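Local coordinates for Mlr3007 protein (Mesorhizobium loti, PDB 3QQM), which probably catalyses the pyridoxal-phosphate-dependent transfer of amino groups between the branched-chain amino acids leucine, isoleucine or valine and 2-oxoglutarate, at residues Glu20-Trp24 with Ser211-Leu215; Arg32-His36 with Val179-Glu183. Numbering follows the deposited sequence.

Along the chain the segments run 20-24, 32-36, 179-183, 211-215, so those of interaction 2 both fall between those of interaction 1. Both contacts join the N-terminal part of the fold, strand 17-25 of the antiparallel sheet and helix 33-47, to the C-terminal part, with helix 179-186 and the turn before strand 214-220. Their centres are about 9 Å apart and they touch: probable hydrogen bonds link S211 OG to H36 NE2 (2.6 Å) and S211 O to R32 NH2 (2.7 Å), and M22 packs on H36. S211 and V179 also bind, through their backbone nitrogens, the phosphate of the pyridoxal-lysine at position 118, placing both contacts beside the cofactor, as expected at the domain interface of class-IV aminotransferases.

Interaction 1: Glu20-Trp24 with Ser211-Leu215; sequences ETMRW and SLRGL
Residues 20-24 form an extended strand, whereas S211 and L212 have helical backbone angles, R213 (-105/-10) ends the turn, and G214 (75/-164) leads into strand 214-220. The segments are closest at R23 and L212, whose CA atoms are 5.0 Å apart. R23 points toward the turn in a t,t,m conformation, and its guanidinium meets the L212 carbonyl edge-on: R23 NE donates to L212 O at 2.8 Å and R23 NH2 to the same L212 O at 3.0 Å. L212 (t,p) starts out sideways, but its end packs against the arginine stem, with its CD1 3.7 Å from both R23 CB and M22 O, while L212 CD2 lies 4.1 Å from CG2 of T21 (chi1 m). Here the strand of one part of the class-IV aminotransferase fold meets the turn before strand 214-220 of the other; the S211 amide binds the phosphate of the pyridoxal-lysine at position 118. S211 (t) sends OG to H36 and to a water, 2.9 Å from S211 OG, that accepts from R23 N at 2.9 Å. A second water accepts from L212 N at 3.1 Å and lies 2.9 Å from T21 O. The CA-to-CB bonds of M22, a selenomethionine (m,t,m), and R213 (m,t,t) point away; R213 NH1 hydrogen-bonds to E91 O.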
loop_
_atom_site.group_PDB
_atom_site.type_symbol
_atom_site.label_atom_id
_atom_site.label_comp_id
_atom_site.label_asym_id
_atom_site.label_seq_id
_atom_site.Cartn_x
_atom_site.Cartn_y
_atom_site.Cartn_z
ATOM N N GLU A 20 8.175 -2.529 3.701
ATOM C CA GLU A 20 7.026 -2.424 4.623
ATOM C C GLU A 20 7.047 -1.003 5.176
ATOM O O GLU A 20 8.090 -0.531 5.646
ATOM C CB GLU A 20 7.078 -3.440 5.773
ATOM C CG GLU A 20 6.893 -4.885 5.359
ATOM C CD GLU A 20 5.485 -5.192 4.852
ATOM O OE1 GLU A 20 4.515 -4.475 5.259
ATOM O OE2 GLU A 20 5.338 -6.158 4.069
ATOM N N THR A 21 5.893 -0.331 5.092
ATOM C CA THR A 21 5.736 1.019 5.567
ATOM C C THR A 21 4.642 0.977 6.615
ATOM O O THR A 21 3.477 0.684 6.312
ATOM C CB THR A 21 5.390 1.973 4.419
ATOM O OG1 THR A 21 6.425 1.903 3.441
ATOM C CG2 THR A 21 5.249 3.411 4.917
HETATM N N MSE A 22 5.023 1.331 7.837
HETATM C CA MSE A 22 4.142 1.251 8.973
HETATM C C MSE A 22 4.076 2.525 9.815
HETATM O O MSE A 22 4.970 3.389 9.752
HETATM C CB MSE A 22 4.671 0.137 9.890
HETATM C CG MSE A 22 4.966 -1.190 9.174
HETATM SE SE MSE A 22 5.763 -2.534 10.321
HETATM C CE MSE A 22 7.430 -1.649 10.777
ATOM N N ARG A 23 3.035 2.599 10.647
ATOM C CA ARG A 23 2.877 3.700 11.567
ATOM C C ARG A 23 3.169 3.194 12.954
ATOM O O ARG A 23 2.480 2.297 13.454
ATOM C CB ARG A 23 1.457 4.234 11.569
ATOM C CG ARG A 23 1.331 5.557 12.322
ATOM C CD ARG A 23 -0.099 5.883 12.755
ATOM N NE ARG A 23 -1.070 5.809 11.672
ATOM C CZ ARG A 23 -2.388 5.980 11.822
ATOM N NH1 ARG A 23 -2.905 6.274 13.024
ATOM N NH2 ARG A 23 -3.193 5.851 10.766
ATOM N N TRP A 24 4.206 3.726 13.568
ATOM C CA TRP A 24 4.538 3.380 14.948
ATOM C C TRP A 24 3.800 4.351 15.848
ATOM O O TRP A 24 3.753 5.536 15.563
ATOM C CB TRP A 24 6.016 3.531 15.206
ATOM C CG TRP A 24 6.453 3.148 16.588
ATOM C CD1 TRP A 24 6.872 1.920 16.996
ATOM C CD2 TRP A 24 6.575 4.004 17.720
ATOM N NE1 TRP A 24 7.267 1.964 18.295
ATOM C CE2 TRP A 24 7.085 3.224 18.775
ATOM C CE3 TRP A 24 6.329 5.353 17.941
ATOM C CZ2 TRP A 24 7.331 3.744 20.046
ATOM C CZ3 TRP A 24 6.582 5.873 19.209
ATOM C CH2 TRP A 24 7.085 5.069 20.237
ATOM N N SER A 211 -1.902 0.983 5.358
ATOM C CA SER A 211 -1.676 0.732 6.775
ATOM C C SER A 211 -1.178 1.984 7.501
ATOM O O SER A 211 -1.528 2.223 8.634
ATOM C CB SER A 211 -0.676 -0.405 6.980
ATOM O OG SER A 211 -0.643 -0.762 8.347
ATOM N N LEU A 212 -0.349 2.758 6.827
ATOM C CA LEU A 212 0.202 3.946 7.407
ATOM C C LEU A 212 -0.863 4.984 7.750
ATOM O O LEU A 212 -0.882 5.494 8.859
ATOM C CB LEU A 212 1.227 4.577 6.467
ATOM C CG LEU A 212 1.799 5.908 6.941
ATOM C CD1 LEU A 212 2.485 5.746 8.329
ATOM C CD2 LEU A 212 2.747 6.549 5.872
ATOM N N ARG A 213 -1.765 5.257 6.815
ATOM C CA ARG A 213 -2.754 6.332 7.022
ATOM C C ARG A 213 -4.168 5.948 7.353
ATOM O O ARG A 213 -4.933 6.814 7.725
ATOM C CB ARG A 213 -2.809 7.231 5.776
ATOM C CG ARG A 213 -1.520 7.914 5.490
ATOM C CD ARG A 213 -1.655 9.056 4.500
ATOM N NE ARG A 213 -0.355 9.716 4.284
ATOM C CZ ARG A 213 0.125 10.682 5.057
ATOM N NH1 ARG A 213 -0.565 11.132 6.094
ATOM N NH2 ARG A 213 1.316 11.186 4.809
ATOM N N GLY A 214 -4.523 4.683 7.248
ATOM C CA GLY A 214 -5.911 4.289 7.466
ATOM C C GLY A 214 -6.713 4.707 6.227
ATOM O O GLY A 214 -6.114 4.966 5.164
ATOM N N LEU A 215 -8.056 4.744 6.329
ATOM C CA LEU A 215 -8.898 5.170 5.200
ATOM C C LEU A 215 -8.858 6.673 4.998
ATOM O O LEU A 215 -8.880 7.466 5.955
ATOM C CB LEU A 215 -10.350 4.736 5.378
ATOM C CG LEU A 215 -10.617 3.245 5.234
ATOM C CD1 LEU A 215 -12.015 2.917 5.679
ATOM C CD2 LEU A 215 -10.363 2.792 3.774
HETATM O O HOH W 1 1.462 1.803 4.521
HETATM O O HOH W 2 0.832 0.723 10.345
#

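Interaction 2: Arg32-His36 with Val179-Glu183; sequences RFDRH and VLRAE
V179, R35 and R32 bury most of this contact between two helix starts, with R35 and V179 closest in register (CA to CA 6.1 Å). R32, at the N-cap of helix 33-47, has left-handed backbone angles (58/34); a backbone hydrogen bond from H36 N to R32 O (3.0 Å) closes the first helical turn. V179 (chi1 t) points its CG1 into a pocket of three residues, 3.6 Å from R32 CB, 3.7 Å from R35 CB and 3.9 Å from the centroid of the H36 ring, a CH-pi contact over the ring face. R32 (m,t,m) reaches across: its NH1 makes a salt bridge and hydrogen bond with OE1 of E183 (t,t) at 2.9 Å, L180 CD1 lies over one face of the guanidinium 3.9 Å from R32 NH1, and NH2 is held by the S211 carbonyl. R35 (m,t,t) has NH1 3.7 Å from A182 CB and NE 3.7 Å from E183 CA; a water accepts from R35 NE (3.0 Å) and donates to E183 OE2 (2.7 Å), and R35 NH2 pairs with D186. The V179 amide binds the cofactor phosphate. Beyond the contact, helix 33-47 rests through H36 on strand 17-25, while helix 179-186 reaches strand 156-160 through R181.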
loop_
_atom_site.group_PDB
_atom_site.type_symbol
_atom_site.label_atom_id
_atom_site.label_comp_id
_atom_site.label_asym_id
_atom_site.label_seq_id
_atom_site.Cartn_x
_atom_site.Cartn_y
_atom_site.Cartn_z
ATOM N N ARG A 32 -0.857 -2.700 13.189
ATOM C CA ARG A 32 -0.974 -3.878 12.327
ATOM C C ARG A 32 0.383 -4.575 12.121
ATOM O O ARG A 32 0.641 -5.161 11.078
ATOM C CB ARG A 32 -1.615 -3.493 10.973
ATOM C CG ARG A 32 -3.091 -3.186 11.069
ATOM C CD ARG A 32 -3.656 -2.675 9.736
ATOM N NE ARG A 32 -3.309 -1.277 9.529
ATOM C CZ ARG A 32 -4.018 -0.269 10.028
ATOM N NH1 ARG A 32 -5.139 -0.507 10.721
ATOM N NH2 ARG A 32 -3.623 0.979 9.816
ATOM N N PHE A 33 1.211 -4.525 13.166
ATOM C CA PHE A 33 2.556 -5.078 13.140
ATOM C C PHE A 33 2.605 -6.511 12.682
ATOM O O PHE A 33 3.353 -6.828 11.787
ATOM C CB PHE A 33 3.217 -4.914 14.524
ATOM C CG PHE A 33 4.723 -5.183 14.553
ATOM C CD1 PHE A 33 5.528 -4.977 13.429
ATOM C CD2 PHE A 33 5.359 -5.383 15.778
ATOM C CE1 PHE A 33 6.913 -5.148 13.507
ATOM C CE2 PHE A 33 6.746 -5.529 15.857
ATOM C CZ PHE A 33 7.514 -5.416 14.726
ATOM N N ASP A 34 1.783 -7.368 13.253
ATOM C CA ASP A 34 1.822 -8.768 12.865
ATOM C C ASP A 34 1.430 -8.962 11.389
ATOM O O ASP A 34 2.035 -9.768 10.702
ATOM C CB ASP A 34 1.022 -9.658 13.819
ATOM C CG ASP A 34 -0.404 -9.232 13.969
ATOM O OD1 ASP A 34 -0.818 -8.250 13.304
ATOM O OD2 ASP A 34 -1.111 -9.881 14.767
ATOM N N ARG A 35 0.458 -8.221 10.903
ATOM C CA ARG A 35 0.111 -8.346 9.512
ATOM C C ARG A 35 1.320 -7.966 8.639
ATOM O O ARG A 35 1.601 -8.665 7.695
ATOM C CB ARG A 35 -1.111 -7.523 9.147
ATOM C CG ARG A 35 -2.415 -8.029 9.804
ATOM C CD ARG A 35 -3.633 -7.334 9.220
ATOM N NE ARG A 35 -4.871 -7.847 9.779
ATOM C CZ ARG A 35 -5.531 -8.920 9.319
ATOM N NH1 ARG A 35 -5.053 -9.631 8.308
ATOM N NH2 ARG A 35 -6.661 -9.310 9.911
ATOM N N HIS A 36 2.045 -6.892 9.000
ATOM C CA HIS A 36 3.220 -6.450 8.225
ATOM C C HIS A 36 4.320 -7.498 8.180
ATOM O O HIS A 36 4.881 -7.749 7.126
ATOM C CB HIS A 36 3.801 -5.120 8.740
ATOM C CG HIS A 36 2.941 -3.933 8.433
ATOM N ND1 HIS A 36 2.869 -3.372 7.173
ATOM C CD2 HIS A 36 2.114 -3.201 9.217
ATOM C CE1 HIS A 36 2.016 -2.366 7.193
ATOM N NE2 HIS A 36 1.546 -2.240 8.420
ATOM N N VAL A 179 -2.136 -4.448 3.753
ATOM C CA VAL A 179 -2.326 -4.777 5.145
ATOM C C VAL A 179 -3.600 -4.114 5.725
ATOM O O VAL A 179 -4.313 -4.734 6.479
ATOM C CB VAL A 179 -1.056 -4.412 5.931
ATOM C CG1 VAL A 179 -1.331 -4.236 7.443
ATOM C CG2 VAL A 179 0.048 -5.466 5.639
ATOM N N LEU A 180 -3.862 -2.858 5.410
ATOM C CA LEU A 180 -5.107 -2.258 5.869
ATOM C C LEU A 180 -6.216 -3.064 5.182
ATOM O O LEU A 180 -7.151 -3.514 5.820
ATOM C CB LEU A 180 -5.205 -0.787 5.486
ATOM C CG LEU A 180 -6.567 -0.137 5.767
ATOM C CD1 LEU A 180 -6.860 -0.073 7.287
ATOM C CD2 LEU A 180 -6.712 1.252 5.156
ATOM N N ARG A 181 -6.054 -3.285 3.884
ATOM C CA ARG A 181 -7.018 -4.032 3.075
ATOM C C ARG A 181 -7.329 -5.348 3.723
ATOM O O ARG A 181 -8.483 -5.698 3.887
ATOM C CB ARG A 181 -6.458 -4.290 1.682
ATOM C CG ARG A 181 -7.342 -5.120 0.762
ATOM C CD ARG A 181 -6.592 -5.388 -0.543
ATOM N NE ARG A 181 -7.364 -6.169 -1.511
ATOM C CZ ARG A 181 -7.429 -7.486 -1.538
ATOM N NH1 ARG A 181 -6.774 -8.219 -0.636
ATOM N NH2 ARG A 181 -8.167 -8.081 -2.476
ATOM N N ALA A 182 -6.291 -6.080 4.102
ATOM C CA ALA A 182 -6.473 -7.360 4.745
ATOM C C ALA A 182 -7.252 -7.220 6.057
ATOM O O ALA A 182 -8.105 -8.043 6.374
ATOM C CB ALA A 182 -5.119 -7.998 5.015
ATOM N N GLU A 183 -6.940 -6.208 6.853
ATOM C CA GLU A 183 -7.637 -6.072 8.119
ATOM C C GLU A 183 -9.131 -5.800 7.899
ATOM O O GLU A 183 -9.967 -6.335 8.619
ATOM C CB GLU A 183 -7.030 -4.968 8.978
ATOM C CG GLU A 183 -7.533 -4.945 10.457
ATOM C CD GLU A 183 -6.852 -3.858 11.287
ATOM O OE1 GLU A 183 -7.035 -2.660 10.982
ATOM O OE2 GLU A 183 -6.164 -4.202 12.286
HETATM O O HOH W 3 -5.458 -6.759 12.563
#